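Local atomic coordinates of conjugal transfer protein TRWB (Escherichia coli, PDB entry 1E9R), a protein that probably couples the relaxase-DNA complex (relaxosome) to the secretion channel during bacterial conjugation, acting as a hexameric, ring-helicase-like P-loop NTPase. Residues L288-T302 with V324-F337. Sequence-based numbering, arbitrary orientation.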
loop_
_atom_site.group_PDB
_atom_site.type_symbol
_atom_site.label_atom_id
_atom_site.label_comp_id
_atom_site.label_asym_id
_atom_site.label_seq_id
_atom_site.Cartn_x
_atom_site.Cartn_y
_atom_site.Cartn_z
ATOM N N LEU B 288 8.634 -17.007 -19.222
ATOM C CA LEU B 288 7.233 -16.839 -18.860
ATOM C C LEU B 288 6.786 -15.372 -18.719
ATOM O O LEU B 288 5.673 -15.013 -19.134
ATOM C CB LEU B 288 6.977 -17.610 -17.564
ATOM C CG LEU B 288 5.558 -17.826 -17.059
ATOM C CD1 LEU B 288 4.713 -18.471 -18.111
ATOM C CD2 LEU B 288 5.623 -18.711 -15.838
ATOM N N ALA B 289 7.658 -14.530 -18.163
ATOM C CA ALA B 289 7.350 -13.115 -17.952
ATOM C C ALA B 289 7.508 -12.194 -19.178
ATOM O O ALA B 289 7.285 -10.991 -19.075
ATOM C CB ALA B 289 8.179 -12.578 -16.785
ATOM N N SER B 290 7.887 -12.753 -20.326
ATOM C CA SER B 290 8.042 -11.974 -21.557
ATOM C C SER B 290 6.753 -11.956 -22.345
ATOM O O SER B 290 6.570 -11.118 -23.230
ATOM C CB SER B 290 9.141 -12.545 -22.446
ATOM O OG SER B 290 10.405 -12.143 -21.966
ATOM N N LEU B 291 5.875 -12.902 -22.035
ATOM C CA LEU B 291 4.588 -12.983 -22.694
ATOM C C LEU B 291 3.643 -12.060 -21.935
ATOM O O LEU B 291 4.006 -11.541 -20.885
ATOM C CB LEU B 291 4.059 -14.420 -22.647
ATOM C CG LEU B 291 4.862 -15.517 -23.360
ATOM C CD1 LEU B 291 4.168 -16.844 -23.174
ATOM C CD2 LEU B 291 4.986 -15.209 -24.833
ATOM N N GLU B 292 2.446 -11.831 -22.465
ATOM C CA GLU B 292 1.488 -10.985 -21.760
ATOM C C GLU B 292 0.846 -11.813 -20.645
ATOM O O GLU B 292 1.166 -13.001 -20.471
ATOM C CB GLU B 292 0.395 -10.466 -22.710
ATOM C CG GLU B 292 0.902 -9.555 -23.822
ATOM C CD GLU B 292 0.028 -8.318 -24.041
ATOM O OE1 GLU B 292 -0.835 -8.023 -23.184
ATOM O OE2 GLU B 292 0.217 -7.628 -25.068
ATOM N N LYS B 293 -0.048 -11.192 -19.881
ATOM C CA LYS B 293 -0.734 -11.904 -18.817
ATOM C C LYS B 293 -1.747 -12.831 -19.492
ATOM O O LYS B 293 -2.849 -12.407 -19.844
ATOM C CB LYS B 293 -1.434 -10.904 -17.907
ATOM C CG LYS B 293 -2.206 -11.526 -16.772
ATOM C CD LYS B 293 -2.709 -10.467 -15.823
ATOM C CE LYS B 293 -3.489 -11.086 -14.677
ATOM N NZ LYS B 293 -3.780 -10.058 -13.637
ATOM N N LEU B 294 -1.363 -14.092 -19.684
ATOM C CA LEU B 294 -2.226 -15.072 -20.345
ATOM C C LEU B 294 -3.490 -15.415 -19.569
ATOM O O LEU B 294 -3.464 -15.593 -18.356
ATOM C CB LEU B 294 -1.430 -16.344 -20.644
ATOM C CG LEU B 294 -0.131 -16.092 -21.408
ATOM C CD1 LEU B 294 0.552 -17.412 -21.695
ATOM C CD2 LEU B 294 -0.420 -15.364 -22.705
ATOM N N ALA B 295 -4.599 -15.519 -20.289
ATOM C CA ALA B 295 -5.881 -15.816 -19.683
ATOM C C ALA B 295 -6.118 -17.292 -19.389
ATOM O O ALA B 295 -6.854 -17.629 -18.457
ATOM C CB ALA B 295 -6.995 -15.290 -20.579
ATOM N N SER B 296 -5.487 -18.177 -20.160
ATOM C CA SER B 296 -5.710 -19.613 -19.998
ATOM C C SER B 296 -4.552 -20.436 -19.488
ATOM O O SER B 296 -4.717 -21.623 -19.240
ATOM C CB SER B 296 -6.161 -20.210 -21.331
ATOM O OG SER B 296 -7.118 -19.369 -21.944
ATOM N N LEU B 297 -3.382 -19.834 -19.350
ATOM C CA LEU B 297 -2.224 -20.582 -18.867
ATOM C C LEU B 297 -2.524 -21.299 -17.548
ATOM O O LEU B 297 -2.242 -22.487 -17.408
ATOM C CB LEU B 297 -1.034 -19.649 -18.654
ATOM C CG LEU B 297 0.364 -20.226 -18.878
ATOM C CD1 LEU B 297 1.348 -19.428 -18.049
ATOM C CD2 LEU B 297 0.420 -21.700 -18.508
ATOM N N ALA B 298 -3.100 -20.574 -16.589
ATOM C CA ALA B 298 -3.418 -21.123 -15.273
ATOM C C ALA B 298 -4.273 -22.376 -15.319
ATOM O O ALA B 298 -3.966 -23.366 -14.660
ATOM C CB ALA B 298 -4.102 -20.070 -14.424
ATOM N N ASP B 299 -5.356 -22.339 -16.081
ATOM C CA ASP B 299 -6.218 -23.506 -16.174
ATOM C C ASP B 299 -5.505 -24.664 -16.870
ATOM O O ASP B 299 -5.708 -25.827 -16.531
ATOM C CB ASP B 299 -7.498 -23.160 -16.928
ATOM C CG ASP B 299 -8.304 -22.094 -16.231
ATOM O OD1 ASP B 299 -8.584 -22.259 -15.023
ATOM O OD2 ASP B 299 -8.658 -21.094 -16.897
ATOM N N ALA B 300 -4.661 -24.342 -17.841
ATOM C CA ALA B 300 -3.947 -25.372 -18.567
ATOM C C ALA B 300 -2.968 -26.086 -17.658
ATOM O O ALA B 300 -2.762 -27.285 -17.805
ATOM C CB ALA B 300 -3.216 -24.767 -19.765
ATOM N N LEU B 301 -2.364 -25.359 -16.721
ATOM C CA LEU B 301 -1.394 -25.949 -15.793
ATOM C C LEU B 301 -2.071 -26.796 -14.735
ATOM O O LEU B 301 -1.478 -27.710 -14.176
ATOM C CB LEU B 301 -0.605 -24.853 -15.094
ATOM C CG LEU B 301 0.358 -24.093 -15.995
ATOM C CD1 LEU B 301 0.899 -22.859 -15.289
ATOM C CD2 LEU B 301 1.481 -25.030 -16.390
ATOM N N THR B 302 -3.335 -26.490 -14.499
ATOM C CA THR B 302 -4.131 -27.145 -13.490
ATOM C C THR B 302 -5.090 -28.220 -13.977
ATOM O O THR B 302 -5.328 -29.203 -13.279
ATOM C CB THR B 302 -4.918 -26.065 -12.748
ATOM O OG1 THR B 302 -4.029 -25.384 -11.856
ATOM C CG2 THR B 302 -6.109 -26.656 -12.005
ATOM N N VAL B 324 3.862 -8.519 -14.415
ATOM C CA VAL B 324 2.941 -8.906 -15.485
ATOM C C VAL B 324 1.585 -9.424 -14.977
ATOM O O VAL B 324 0.532 -8.988 -15.442
ATOM C CB VAL B 324 3.588 -10.001 -16.400
ATOM C CG1 VAL B 324 2.619 -10.440 -17.496
ATOM C CG2 VAL B 324 4.864 -9.463 -17.009
ATOM N N TYR B 325 1.623 -10.347 -14.020
ATOM C CA TYR B 325 0.415 -10.956 -13.485
ATOM C C TYR B 325 -0.095 -10.338 -12.203
ATOM O O TYR B 325 -1.261 -10.528 -11.828
ATOM C CB TYR B 325 0.649 -12.447 -13.230
ATOM C CG TYR B 325 0.742 -13.279 -14.475
ATOM C CD1 TYR B 325 1.933 -13.360 -15.198
ATOM C CD2 TYR B 325 -0.376 -13.965 -14.956
ATOM C CE1 TYR B 325 2.005 -14.102 -16.372
ATOM C CE2 TYR B 325 -0.313 -14.709 -16.135
ATOM C CZ TYR B 325 0.878 -14.770 -16.833
ATOM O OH TYR B 325 0.933 -15.493 -18.001
ATOM N N GLY B 326 0.772 -9.601 -11.524
ATOM C CA GLY B 326 0.380 -9.023 -10.255
ATOM C C GLY B 326 0.903 -10.001 -9.231
ATOM O O GLY B 326 1.027 -11.188 -9.525
ATOM N N VAL B 327 1.208 -9.530 -8.033
ATOM C CA VAL B 327 1.762 -10.411 -7.019
ATOM C C VAL B 327 0.946 -11.670 -6.666
ATOM O O VAL B 327 1.492 -12.766 -6.631
ATOM C CB VAL B 327 2.070 -9.599 -5.741
ATOM C CG1 VAL B 327 2.644 -10.499 -4.673
ATOM C CG2 VAL B 327 3.063 -8.492 -6.079
ATOM N N LYS B 328 -0.350 -11.525 -6.420
ATOM C CA LYS B 328 -1.175 -12.672 -6.049
ATOM C C LYS B 328 -1.227 -13.732 -7.129
ATOM O O LYS B 328 -0.893 -14.893 -6.906
ATOM C CB LYS B 328 -2.614 -12.237 -5.727
ATOM C CG LYS B 328 -2.769 -11.297 -4.540
ATOM C CD LYS B 328 -2.295 -11.940 -3.261
ATOM C CE LYS B 328 -2.528 -11.030 -2.076
ATOM N NZ LYS B 328 -1.969 -11.637 -0.840
ATOM N N GLU B 329 -1.655 -13.321 -8.309
ATOM C CA GLU B 329 -1.796 -14.239 -9.414
ATOM C C GLU B 329 -0.472 -14.851 -9.862
ATOM O O GLU B 329 -0.434 -15.987 -10.331
ATOM C CB GLU B 329 -2.488 -13.507 -10.551
ATOM C CG GLU B 329 -2.923 -14.396 -11.679
ATOM C CD GLU B 329 -4.014 -13.761 -12.524
ATOM O OE1 GLU B 329 -4.621 -12.751 -12.080
ATOM O OE2 GLU B 329 -4.266 -14.290 -13.630
ATOM N N ALA B 330 0.617 -14.105 -9.706
ATOM C CA ALA B 330 1.946 -14.590 -10.077
ATOM C C ALA B 330 2.369 -15.709 -9.142
ATOM O O ALA B 330 3.023 -16.657 -9.557
ATOM C CB ALA B 330 2.967 -13.461 -10.016
ATOM N N GLN B 331 2.002 -15.593 -7.873
ATOM C CA GLN B 331 2.338 -16.615 -6.897
ATOM C C GLN B 331 1.582 -17.888 -7.243
ATOM O O GLN B 331 2.153 -18.980 -7.264
ATOM C CB GLN B 331 1.931 -16.159 -5.511
ATOM C CG GLN B 331 2.247 -17.146 -4.419
ATOM C CD GLN B 331 1.680 -16.687 -3.091
ATOM O OE1 GLN B 331 1.263 -15.531 -2.955
ATOM N NE2 GLN B 331 1.659 -17.581 -2.104
ATOM N N THR B 332 0.290 -17.732 -7.513
ATOM C CA THR B 332 -0.563 -18.851 -7.859
ATOM C C THR B 332 -0.036 -19.543 -9.103
ATOM O O THR B 332 -0.094 -20.774 -9.212
ATOM C CB THR B 332 -1.980 -18.383 -8.139
ATOM O OG1 THR B 332 -2.481 -17.702 -6.985
ATOM C CG2 THR B 332 -2.874 -19.579 -8.490
ATOM N N LEU B 333 0.469 -18.749 -10.045
ATOM C CA LEU B 333 0.999 -19.287 -11.295
ATOM C C LEU B 333 2.246 -20.109 -11.032
ATOM O O LEU B 333 2.363 -21.239 -11.499
ATOM C CB LEU B 333 1.321 -18.155 -12.275
ATOM C CG LEU B 333 1.727 -18.589 -13.682
ATOM C CD1 LEU B 333 0.604 -19.370 -14.344
ATOM C CD2 LEU B 333 2.056 -17.362 -14.490
ATOM N N ARG B 334 3.177 -19.535 -10.277
ATOM C CA ARG B 334 4.402 -20.240 -9.946
ATOM C C ARG B 334 4.063 -21.497 -9.141
ATOM O O ARG B 334 4.700 -22.539 -9.306
ATOM C CB ARG B 334 5.344 -19.351 -9.129
ATOM C CG ARG B 334 5.820 -18.091 -9.839
ATOM C CD ARG B 334 7.035 -17.479 -9.128
ATOM N NE ARG B 334 6.873 -17.480 -7.674
ATOM C CZ ARG B 334 6.184 -16.575 -6.988
ATOM N NH1 ARG B 334 5.618 -15.559 -7.620
ATOM N NH2 ARG B 334 6.082 -16.673 -5.667
ATOM N N ALA B 335 3.053 -21.400 -8.284
ATOM C CA ALA B 335 2.653 -22.531 -7.463
ATOM C C ALA B 335 1.991 -23.623 -8.297
ATOM O O ALA B 335 1.715 -24.716 -7.796
ATOM C CB ALA B 335 1.705 -22.060 -6.362
ATOM N N SER B 336 1.732 -23.330 -9.568
ATOM C CA SER B 336 1.090 -24.302 -10.443
ATOM C C SER B 336 2.095 -25.265 -11.071
ATOM O O SER B 336 1.710 -26.259 -11.682
ATOM C CB SER B 336 0.276 -23.582 -11.510
ATOM O OG SER B 336 -0.786 -22.877 -10.890
ATOM N N PHE B 337 3.378 -24.956 -10.923
ATOM C CA PHE B 337 4.432 -25.833 -11.404
ATOM C C PHE B 337 4.886 -26.577 -10.137
ATOM O O PHE B 337 5.238 -25.947 -9.136
ATOM C CB PHE B 337 5.605 -25.039 -11.958
ATOM C CG PHE B 337 5.281 -24.238 -13.182
ATOM C CD1 PHE B 337 4.492 -23.100 -13.098
ATOM C CD2 PHE B 337 5.811 -24.597 -14.419
ATOM C CE1 PHE B 337 4.244 -22.334 -14.222
ATOM C CE2 PHE B 337 5.564 -23.832 -15.543
ATOM C CZ PHE B 337 4.783 -22.702 -15.444
HETATM O O HOH W 1 2.959 -14.813 -19.504
HETATM O O HOH W 2 -1.673 -8.071 -13.615
HETATM O O HOH W 3 -4.681 -14.178 -16.311
#
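Lys293 lies along Tyr325 and gives its ammonium to the backbone carbonyl of that residue. With CG anti to the backbone N (chi1 179°) and the chain extended beyond it, the lysine runs past the Tyr325 ring, its CG 3.5 Å from Tyr325 CD2, while its own CA lies over one face of that ring. NZ then donates to Tyr325 O at 3.1 Å, from above the carbonyl plane, where helix 318-325 gives way to Gly326. The same ammonium makes a weak, salt-bridging bond to Glu329 OE1 and gives a further bond to a water that itself donates to Val324 O. Were the lysine replaced by an alanine, Glu329 would probably lose its cationic mate and the Tyr325 carbonyl this donor.

The hydroxyl at the far end of the ring meets the backbone of the loop. Tyr325 OH accepts from Leu294 N at 3.2 Å (N-H...O 153°) and bonds a water, 2.6 Å away, that donates to both Leu288 O and Glu292 O. A third water joins Leu294 O to Glu329 OE2.

Leu333 CD2 sits over the centre of the other Tyr325 face and leads into an apolar patch. Leu288 CD2 meets Leu333 CD2 tip to tip at 4.0 Å, and Leu301 CD1 touches both Leu333 CD1 and Phe337 CE1, 3.6 Å from each. Ser336 OG is satisfied within its own segment by Thr332 O (2.8 Å).

Strands 281-285 and 309-315 are parallel neighbours linked through helix 297-303, a beta-alpha-beta connection; that helix and the loop entering it pack on residues 324-337, an arrangement belonging to the RecA-like alpha/beta core of P-loop NTPases.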